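Local coordinates for flagellar regulatory protein C (Vibrio cholerae, PDB 4QHS) that probably uses ATP hydrolysis in its heptameric AAA+ domain to activate sigma-54-dependent transcription of flagellar genes, at residues E52-Y57 and F181-P186. Residues are numbered along the deposited sequence; the frame is centred on the assembly and turned at random.
Sequences EVMSRY and FPLTWP
The terminal methyl of Met54 bridges Leu183 of the edge strand and Trp185 in the loop that follows it: CE lies 3.6 Å from Trp185 CE3 and 3.7 Å from Leu183 CD1. Methionine suits this place because the backbones are well separated, the nearest CA atoms, those of Met54 and Trp185, being 9.1 Å apart, and a long unbranched thioether can span the gap. Its chain bends at chi2 (100°) and again at chi3 (116°), and it runs past the indole in the opposite sense. Met54 SD stands 5.0 Å from the centroid of the six-membered ring of Trp185 and 41° off the ring normal, an oblique Met-aromatic contact. In the P-loop NTPase fold of AAA+ proteins this packing joins helix 51-61, which follows the Walker A loop, to edge strand 182-184 of the parallel sheet; Ile43 of the adjacent strand 41-44 also touches Met54. Leu183 and Trp185 both point toward the helix, whereas Thr184 points away. Leucine, branched and apolar, can meet the methyl with CB and CD1 while also packing on Leu27 and Leu30 of helix 23-35. Trp185 combines a broad apolar six-membered ring for Met54 with a polar NE1, which makes a weak hydrogen bond to Ser49 O.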
ATOM      1  N   GLU A  52      13.559  23.712 -33.428  1.00 97.47           N
ATOM      2  CA  GLU A  52      13.361  24.884 -32.589  1.00 97.22           C
ATOM      3  C   GLU A  52      13.332  26.173 -33.403  1.00 89.70           C
ATOM      4  O   GLU A  52      12.658  27.139 -33.033  1.00 93.60           O
ATOM      5  CB  GLU A  52      14.456  24.956 -31.519  1.00108.19           C
ATOM      6  CG  GLU A  52      15.874  25.204 -32.053  1.00117.29           C
ATOM      7  CD  GLU A  52      16.567  23.947 -32.566  1.00119.90           C
ATOM      8  OE1 GLU A  52      15.891  22.913 -32.737  1.00116.34           O
ATOM      9  OE2 GLU A  52      17.797  23.995 -32.791  1.00126.60           O
ATOM     10  N   VAL A  53      14.043  26.176 -34.527  1.00 73.87           N
ATOM     11  CA  VAL A  53      14.176  27.385 -35.322  1.00 70.80           C
ATOM     12  C   VAL A  53      13.069  27.518 -36.368  1.00 70.21           C
ATOM     13  O   VAL A  53      12.672  28.632 -36.714  1.00 71.48           O
ATOM     14  CB  VAL A  53      15.563  27.449 -36.016  1.00 76.71           C
ATOM     15  CG1 VAL A  53      16.678  27.448 -34.973  1.00 68.78           C
ATOM     16  CG2 VAL A  53      15.739  26.306 -37.012  1.00 81.28           C
ATOM     17  N   MET A  54      12.573  26.386 -36.862  1.00 66.65           N
ATOM     18  CA  MET A  54      11.479  26.368 -37.829  1.00 55.78           C
ATOM     19  C   MET A  54      10.245  27.067 -37.261  1.00 57.61           C
ATOM     20  O   MET A  54       9.549  27.812 -37.957  1.00 61.25           O
ATOM     21  CB  MET A  54      11.152  24.927 -38.222  1.00 56.94           C
ATOM     22  CG  MET A  54       9.686  24.656 -38.499  1.00 53.74           C
ATOM     23  SD  MET A  54       9.278  24.631 -40.240  1.00 85.24           S
ATOM     24  CE  MET A  54       8.772  22.925 -40.404  1.00 93.13           C
ATOM     25  N   SER A  55       9.994  26.839 -35.980  1.00 45.41           N
ATOM     26  CA  SER A  55       8.911  27.509 -35.274  1.00 48.50           C
ATOM     27  C   SER A  55       9.172  29.011 -35.135  1.00 48.51           C
ATOM     28  O   SER A  55       8.255  29.834 -35.224  1.00 42.19           O
ATOM     29  CB  SER A  55       8.730  26.863 -33.901  1.00 48.71           C
ATOM     30  OG  SER A  55       9.933  26.220 -33.520  1.00 55.75           O
ATOM     31  N   ARG A  56      10.428  29.369 -34.909  1.00 51.17           N
ATOM     32  CA  ARG A  56      10.767  30.770 -34.777  1.00 58.79           C
ATOM     33  C   ARG A  56      10.670  31.418 -36.157  1.00 54.85           C
ATOM     34  O   ARG A  56      10.300  32.587 -36.288  1.00 51.24           O
ATOM     35  CB  ARG A  56      12.158  30.936 -34.167  1.00 77.95           C
ATOM     36  CG  ARG A  56      12.400  32.294 -33.507  1.00 88.61           C
ATOM     37  CD  ARG A  56      13.513  32.223 -32.462  1.00 98.59           C
ATOM     38  NE  ARG A  56      13.213  31.253 -31.409  1.00100.29           N
ATOM     39  CZ  ARG A  56      13.933  30.160 -31.167  1.00104.03           C
ATOM     40  NH1 ARG A  56      15.014  29.900 -31.896  1.00107.81           N
ATOM     41  NH2 ARG A  56      13.575  29.331 -30.192  1.00103.94           N
ATOM     42  N   TYR A  57      10.978  30.637 -37.185  1.00 50.30           N
ATOM     43  CA  TYR A  57      10.826  31.082 -38.562  1.00 44.65           C
ATOM     44  C   TYR A  57       9.357  31.359 -38.861  1.00 48.42           C
ATOM     45  O   TYR A  57       9.009  32.333 -39.518  1.00 46.92           O
ATOM     46  CB  TYR A  57      11.373  30.027 -39.510  1.00 47.36           C
ATOM     47  CG  TYR A  57      11.131  30.300 -40.967  1.00 51.84           C
ATOM     48  CD1 TYR A  57       9.915  29.991 -41.564  1.00 51.09           C
ATOM     49  CD2 TYR A  57      12.130  30.840 -41.757  1.00 52.20           C
ATOM     50  CE1 TYR A  57       9.701  30.235 -42.904  1.00 53.82           C
ATOM     51  CE2 TYR A  57      11.925  31.081 -43.102  1.00 59.68           C
ATOM     52  CZ  TYR A  57      10.708  30.779 -43.668  1.00 57.77           C
ATOM     53  OH  TYR A  57      10.505  31.021 -45.010  1.00 58.72           O
ATOM     54  N   PHE A 181      -2.333  21.102 -39.624  1.00 41.36           N
ATOM     55  CA  PHE A 181      -1.243  21.355 -40.531  1.00 40.11           C
ATOM     56  C   PHE A 181       0.103  20.850 -40.051  1.00 39.80           C
ATOM     57  O   PHE A 181       0.943  21.592 -39.635  1.00 39.75           O
ATOM     58  CB  PHE A 181      -1.172  22.844 -40.823  1.00 40.64           C
ATOM     59  CG  PHE A 181      -0.513  23.176 -42.107  1.00 51.70           C
ATOM     60  CD1 PHE A 181      -1.199  23.103 -43.273  1.00 43.12           C
ATOM     61  CD2 PHE A 181       0.790  23.582 -42.144  1.00 42.23           C
ATOM     62  CE1 PHE A 181      -0.607  23.401 -44.429  1.00 50.35           C
ATOM     63  CE2 PHE A 181       1.383  23.883 -43.311  1.00 52.66           C
ATOM     64  CZ  PHE A 181       0.682  23.801 -44.455  1.00 51.13           C
ATOM     65  N   PRO A 182       0.307  19.560 -40.128  1.00 39.76           N
ATOM     66  CA  PRO A 182       1.542  18.979 -39.652  1.00 44.03           C
ATOM     67  C   PRO A 182       2.666  19.105 -40.638  1.00 47.70           C
ATOM     68  O   PRO A 182       2.471  18.982 -41.815  1.00 51.40           O
ATOM     69  CB  PRO A 182       1.171  17.530 -39.464  1.00 39.66           C
ATOM     70  CG  PRO A 182       0.005  17.354 -40.187  1.00 40.27           C
ATOM     71  CD  PRO A 182      -0.747  18.565 -40.138  1.00 39.97           C
ATOM     72  N   LEU A 183       3.844  19.363 -40.129  1.00 40.24           N
ATOM     73  CA  LEU A 183       5.033  19.429 -40.917  1.00 40.98           C
ATOM     74  C   LEU A 183       6.045  18.478 -40.344  1.00 46.55           C
ATOM     75  O   LEU A 183       6.461  18.604 -39.224  1.00 46.89           O
ATOM     76  CB  LEU A 183       5.577  20.840 -40.927  1.00 41.48           C
ATOM     77  CG  LEU A 183       4.628  21.885 -41.490  1.00 43.28           C
ATOM     78  CD1 LEU A 183       5.215  23.204 -41.403  1.00 42.13           C
ATOM     79  CD2 LEU A 183       4.377  21.563 -42.897  1.00 47.30           C
ATOM     80  N   THR A 184       6.440  17.514 -41.137  1.00 43.28           N
ATOM     81  CA  THR A 184       7.360  16.527 -40.677  1.00 44.75           C
ATOM     82  C   THR A 184       8.781  16.845 -41.110  1.00 50.29           C
ATOM     83  O   THR A 184       9.140  16.738 -42.249  1.00 46.29           O
ATOM     84  CB  THR A 184       6.940  15.139 -41.118  1.00 47.58           C
ATOM     85  OG1 THR A 184       5.659  14.836 -40.587  1.00 44.39           O
ATOM     86  CG2 THR A 184       7.911  14.139 -40.615  1.00 42.61           C
ATOM     87  N   TRP A 185       9.581  17.233 -40.145  1.00 54.39           N
ATOM     88  CA  TRP A 185      10.944  17.631 -40.341  1.00 58.89           C
ATOM     89  C   TRP A 185      11.861  16.423 -40.264  1.00 68.51           C
ATOM     90  O   TRP A 185      12.238  16.011 -39.195  1.00 75.21           O
ATOM     91  CB  TRP A 185      11.280  18.599 -39.235  1.00 58.77           C
ATOM     92  CG  TRP A 185      12.423  19.375 -39.472  1.00 69.18           C
ATOM     93  CD1 TRP A 185      13.613  19.241 -38.879  1.00 73.73           C
ATOM     94  CD2 TRP A 185      12.543  20.445 -40.383  1.00 71.98           C
ATOM     95  NE1 TRP A 185      14.486  20.159 -39.359  1.00 77.33           N
ATOM     96  CE2 TRP A 185      13.850  20.910 -40.301  1.00 73.14           C
ATOM     97  CE3 TRP A 185      11.676  21.048 -41.279  1.00 74.60           C
ATOM     98  CZ2 TRP A 185      14.307  21.958 -41.059  1.00 60.41           C
ATOM     99  CZ3 TRP A 185      12.132  22.076 -42.029  1.00 65.94           C
ATOM    100  CH2 TRP A 185      13.427  22.528 -41.917  1.00 61.77           C
ATOM    101  N   PRO A 186      12.222  15.855 -41.399  1.00 72.18           N
ATOM    102  CA  PRO A 186      12.925  14.579 -41.456  1.00 64.65           C
ATOM    103  C   PRO A 186      14.276  14.517 -40.754  1.00 54.95           C
ATOM    104  O   PRO A 186      14.884  15.497 -40.422  1.00 56.01           O
ATOM    105  CB  PRO A 186      13.131  14.399 -42.942  1.00 70.30           C
ATOM    106  CG  PRO A 186      13.315  15.766 -43.437  1.00 73.33           C
ATOM    107  CD  PRO A 186      12.624  16.712 -42.517  1.00 74.79           C
TER